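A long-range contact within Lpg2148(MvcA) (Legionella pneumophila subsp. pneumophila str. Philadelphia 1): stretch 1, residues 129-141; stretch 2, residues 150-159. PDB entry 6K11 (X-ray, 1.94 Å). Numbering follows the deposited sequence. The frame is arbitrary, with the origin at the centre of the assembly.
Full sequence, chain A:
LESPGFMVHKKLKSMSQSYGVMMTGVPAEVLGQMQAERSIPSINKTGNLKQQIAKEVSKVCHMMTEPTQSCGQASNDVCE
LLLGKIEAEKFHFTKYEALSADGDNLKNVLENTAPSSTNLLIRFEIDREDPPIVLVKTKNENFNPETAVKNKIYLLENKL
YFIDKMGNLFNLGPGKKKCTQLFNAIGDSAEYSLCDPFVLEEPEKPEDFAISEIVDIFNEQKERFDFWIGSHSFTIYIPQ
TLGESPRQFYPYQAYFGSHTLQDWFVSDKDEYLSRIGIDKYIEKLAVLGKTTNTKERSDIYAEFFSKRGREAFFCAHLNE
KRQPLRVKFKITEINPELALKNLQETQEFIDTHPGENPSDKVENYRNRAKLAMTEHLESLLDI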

# COMPACT_ATOMS: atom_id res chain seq x y z
N GLU A 129 8.90 3.38 9.04
CA GLU A 129 10.30 3.00 9.23
C GLU A 129 10.35 1.71 10.03
O GLU A 129 9.90 1.66 11.18
N ASP A 130 10.91 0.67 9.42
CA ASP A 130 10.80 -0.70 9.93
C ASP A 130 12.16 -1.39 9.87
O ASP A 130 12.35 -2.35 9.11
N PRO A 131 13.14 -0.94 10.66
CA PRO A 131 14.48 -1.59 10.65
C PRO A 131 14.42 -2.97 11.28
O PRO A 131 13.46 -3.28 12.01
N PRO A 132 15.41 -3.83 11.03
CA PRO A 132 15.43 -5.14 11.69
C PRO A 132 15.59 -4.98 13.19
O PRO A 132 16.17 -4.01 13.67
N ILE A 133 15.03 -5.93 13.94
CA ILE A 133 15.08 -5.87 15.39
C ILE A 133 15.65 -7.13 16.02
O ILE A 133 15.79 -7.18 17.24
N VAL A 134 15.94 -8.16 15.23
CA VAL A 134 16.54 -9.36 15.81
C VAL A 134 17.76 -9.80 14.99
O VAL A 134 17.87 -9.54 13.79
N LEU A 135 18.66 -10.48 15.69
CA LEU A 135 19.79 -11.19 15.12
C LEU A 135 19.49 -12.68 15.22
O LEU A 135 18.98 -13.15 16.24
N VAL A 136 19.79 -13.43 14.16
CA VAL A 136 19.58 -14.88 14.14
C VAL A 136 20.92 -15.55 13.90
O VAL A 136 21.56 -15.32 12.87
N LYS A 137 21.33 -16.40 14.84
CA LYS A 137 22.51 -17.22 14.68
C LYS A 137 22.10 -18.55 14.05
O LYS A 137 21.22 -19.24 14.56
N THR A 138 22.73 -18.89 12.93
CA THR A 138 22.38 -20.12 12.22
C THR A 138 23.61 -20.73 11.57
O THR A 138 24.46 -20.02 11.03
N LYS A 139 23.69 -22.05 11.63
CA LYS A 139 24.73 -22.77 10.91
C LYS A 139 24.55 -22.57 9.41
O LYS A 139 23.44 -22.41 8.90
N ASN A 140 25.68 -22.57 8.70
CA ASN A 140 25.64 -22.44 7.25
C ASN A 140 24.78 -23.52 6.61
O ASN A 140 24.06 -23.25 5.64
N GLU A 141 24.81 -24.73 7.17
CA GLU A 141 24.07 -25.85 6.58
C GLU A 141 22.57 -25.59 6.50
O GLU A 141 21.91 -26.10 5.59
N LYS A 150 12.60 -12.52 6.23
CA LYS A 150 13.16 -11.25 5.79
C LYS A 150 13.21 -10.23 6.93
O LYS A 150 12.51 -10.35 7.94
N ASN A 151 14.06 -9.22 6.75
CA ASN A 151 14.25 -8.11 7.70
C ASN A 151 14.83 -8.59 9.02
O ASN A 151 14.37 -8.21 10.11
N LYS A 152 15.87 -9.42 8.93
CA LYS A 152 16.63 -9.88 10.08
C LYS A 152 18.11 -9.87 9.72
O LYS A 152 18.48 -9.93 8.54
N ILE A 153 18.95 -9.75 10.74
CA ILE A 153 20.39 -9.96 10.58
C ILE A 153 20.70 -11.42 10.88
O ILE A 153 20.18 -11.97 11.85
N TYR A 154 21.53 -12.04 10.04
CA TYR A 154 21.88 -13.45 10.16
C TYR A 154 23.38 -13.61 10.38
O TYR A 154 24.18 -13.10 9.59
N LEU A 155 23.75 -14.32 11.44
CA LEU A 155 25.16 -14.59 11.75
C LEU A 155 25.43 -16.07 11.50
O LEU A 155 24.90 -16.94 12.20
N LEU A 156 26.27 -16.34 10.51
CA LEU A 156 26.72 -17.68 10.17
C LEU A 156 28.14 -17.88 10.68
O LEU A 156 28.79 -16.93 11.15
N GLU A 157 28.64 -19.12 10.57
CA GLU A 157 30.04 -19.38 10.89
C GLU A 157 30.97 -18.46 10.11
O GLU A 157 32.01 -18.04 10.62
N ASN A 158 30.63 -18.15 8.85
CA ASN A 158 31.56 -17.44 7.98
C ASN A 158 30.96 -16.24 7.26
O ASN A 158 31.62 -15.69 6.37
N LYS A 159 29.76 -15.82 7.62
CA LYS A 159 29.13 -14.67 6.97
C LYS A 159 28.28 -13.95 8.00
O LYS A 159 27.75 -14.56 8.93

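The two stretches meet as neighbouring parallel β-strands, with apolar side chains packed on both faces of the pairing and asparagine and glutamate side chains fastening the loops at its two ends. The backbone ladder sets the register: Ile153 N donates to Val134 O (3.2 Å), Val136 N to Ile153 O (2.8 Å), Leu155 N to Val136 O (2.8 Å) and Thr138 N to Leu155 O (3.0 Å). Leu135 is thereby paired with Ile153, Val136 with Tyr154 and Lys137 with Leu155, so side chains alternate between the two faces.

One face carries Leu135, Lys137, Ile153 and Leu155. Leu135 (chi1 t, chi2 p) brings its CD1 3.7 Å from Ile153 CG2 and 3.8 Å from Leu155 CB, so a single methyl group packs against two successive residues on this face of the partner strand. Ile153 adopts m, t and Leu155 t, p; both are buried, as is Leu135. Lys137 starts from the same face, but its largely extended chain leads away from stretch 2, and its NZ is hydrogen-bonded elsewhere in the structure.

Val136 and Tyr154 occupy the other face. Val136, with chi1 t, places CB 3.7 Å from Tyr154 CD1, an approach oblique to the ring, and its CG2 reaches Lys152 CD at 3.8 Å. The extended Lys152 side chain (m, t, t, t) offers its aliphatic portion to both valines, with CG also 3.7 Å from Val134 CG2, while its NZ is hydrogen-bonded elsewhere in the structure. Tyr154 has chi1 m, and Thr138 CG2 lies at the edge of its ring, 4.1 Å from CD1. The same Thr138 methyl sits 3.6 Å from Leu156 CD1, bridging the aromatic ring and the leucine. Thr138 OG1 is meanwhile satisfied within its own stretch, donating to Lys139 O at 3.0 Å.

At the N-terminal end of the pairing, Asn151 (chi1 t) is the main polar link. Its CA-to-CB bond points sideways, but the amide reaches stretch 1, where ND2 donates to Asp130 O at 2.9 Å. Water 1 reinforces this link by donating to both Asp130 O (2.8 Å) and Asn151 OD1 (2.7 Å). Pro132 points toward stretch 2 and packs its CB 3.4 Å from Asn151 O. That carbonyl also accepts from water 2 (2.7 Å from its oxygen to Asn151 O), which in turn accepts from Ile133 N at 2.7 Å, spanning the gap before direct strand pairing begins.

Beyond the strands, Glu157 (chi1 m) leaves its backbone sideways, but its carboxylate reaches stretch 1, where OE1 accepts a short 2.6 Å hydrogen bond from Asn140 N. Lys139 NZ remains 4.2 Å from Glu157 OE2, too far for a salt bridge, although the opposite charges are near each other. Asn140, with chi1 t, adds a weak hydrogen bond from ND2 to Asn158 OD1 (2.9 Å), and its ND2 also lies 4.0 Å from Leu156 CD2, joining this polar end to the apolar packing.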

# COMPACT_ATOMS: atom_id res chain seq x y z
CB GLU A 129 11.07 4.12 9.93
CG GLU A 129 12.58 3.98 9.80
CD GLU A 129 13.31 4.99 10.66
OE1 GLU A 129 12.77 5.36 11.73
OE2 GLU A 129 14.42 5.42 10.27
CB ASP A 130 9.75 -1.46 9.13
CG ASP A 130 9.44 -2.83 9.71
OD1 ASP A 130 9.44 -2.96 10.95
OD2 ASP A 130 9.18 -3.76 8.91
CB PRO A 131 15.35 -0.63 11.48
CG PRO A 131 14.37 0.04 12.42
CD PRO A 131 13.07 0.17 11.64
CB PRO A 132 16.65 -5.85 11.08
CG PRO A 132 17.56 -4.71 10.68
CD PRO A 132 16.62 -3.62 10.21
CB ILE A 133 13.69 -5.57 16.01
CG1 ILE A 133 12.67 -6.62 15.59
CG2 ILE A 133 13.22 -4.15 15.64
CD1 ILE A 133 11.49 -6.77 16.58
CB VAL A 134 15.56 -10.55 15.96
CG1 VAL A 134 14.35 -10.17 16.86
CG2 VAL A 134 15.12 -11.08 14.62
CB LEU A 135 21.08 -10.84 15.88
CG LEU A 135 22.24 -11.83 15.78
CD1 LEU A 135 22.82 -11.81 14.37
CD2 LEU A 135 23.31 -11.49 16.82
CB VAL A 136 18.57 -15.31 13.06
CG1 VAL A 136 18.47 -16.84 13.02
CG2 VAL A 136 17.18 -14.67 13.30
CB LYS A 137 23.19 -17.45 16.03
CG LYS A 137 24.47 -18.20 15.95
CD LYS A 137 25.07 -18.32 17.34
CE LYS A 137 25.85 -19.60 17.48
NZ LYS A 137 26.48 -19.69 18.83
CB THR A 138 21.30 -19.87 11.15
OG1 THR A 138 21.13 -21.07 10.37
CG2 THR A 138 21.69 -18.71 10.24
CB LYS A 139 24.68 -24.26 11.25
CG LYS A 139 25.18 -24.59 12.66
CD LYS A 139 25.45 -26.09 12.82
CE LYS A 139 26.12 -26.41 14.16
NZ LYS A 139 27.29 -25.53 14.47
CB ASN A 140 27.07 -22.48 6.69
CG ASN A 140 27.17 -21.85 5.32
OD1 ASN A 140 26.35 -22.10 4.44
ND2 ASN A 140 28.19 -21.01 5.14
CB GLU A 141 24.35 -27.11 7.39
CG GLU A 141 25.80 -27.18 7.87
CD GLU A 141 25.97 -28.03 9.12
OE1 GLU A 141 26.77 -27.65 10.00
OE2 GLU A 141 25.31 -29.09 9.21
CB LYS A 150 12.35 -10.72 4.61
CG LYS A 150 12.33 -11.67 3.40
CD LYS A 150 11.49 -11.11 2.25
CE LYS A 150 10.54 -12.17 1.69
NZ LYS A 150 10.55 -12.18 0.21
CB ASN A 151 12.97 -7.30 7.92
CG ASN A 151 13.25 -5.87 8.38
OD1 ASN A 151 14.34 -5.33 8.11
ND2 ASN A 151 12.29 -5.26 9.07
CB LYS A 152 16.22 -11.30 10.50
CG LYS A 152 14.77 -11.43 11.00
CD LYS A 152 14.46 -12.87 11.39
CE LYS A 152 13.08 -13.00 12.04
NZ LYS A 152 12.77 -14.40 12.45
CB ILE A 153 21.19 -9.01 11.49
CG1 ILE A 153 21.02 -7.57 11.02
CG2 ILE A 153 22.67 -9.43 11.51
CD1 ILE A 153 21.59 -6.55 11.97
CB TYR A 154 21.45 -14.23 8.91
CG TYR A 154 19.94 -14.39 8.83
CD1 TYR A 154 19.31 -15.48 9.43
CD2 TYR A 154 19.15 -13.44 8.20
CE1 TYR A 154 17.92 -15.62 9.39
CE2 TYR A 154 17.77 -13.57 8.15
CZ TYR A 154 17.16 -14.67 8.74
OH TYR A 154 15.79 -14.80 8.70
CB LEU A 155 25.50 -14.20 13.19
CG LEU A 155 26.88 -14.66 13.68
CD1 LEU A 155 28.01 -13.97 12.88
CD2 LEU A 155 27.01 -14.37 15.17
CB LEU A 156 26.67 -17.91 8.66
CG LEU A 156 25.35 -18.19 7.93
CD1 LEU A 156 24.28 -17.17 8.26
CD2 LEU A 156 25.62 -18.21 6.42
CB GLU A 157 30.41 -20.84 10.59
CG GLU A 157 29.71 -21.87 11.45
CD GLU A 157 28.60 -22.57 10.69
OE1 GLU A 157 27.88 -21.87 9.94
OE2 GLU A 157 28.45 -23.80 10.84
CB ASN A 158 32.16 -18.40 6.95
CG ASN A 158 31.12 -19.28 6.29
OD1 ASN A 158 29.92 -18.97 6.27
ND2 ASN A 158 31.58 -20.40 5.73
CB LYS A 159 28.29 -15.09 5.76
CG LYS A 159 29.07 -15.72 4.59
CD LYS A 159 29.42 -14.67 3.53
CE LYS A 159 30.19 -15.26 2.33
NZ LYS A 159 30.00 -16.73 2.26
O HOH W 1 14.09 -2.95 6.95
O HOH W 2 14.04 -8.11 12.76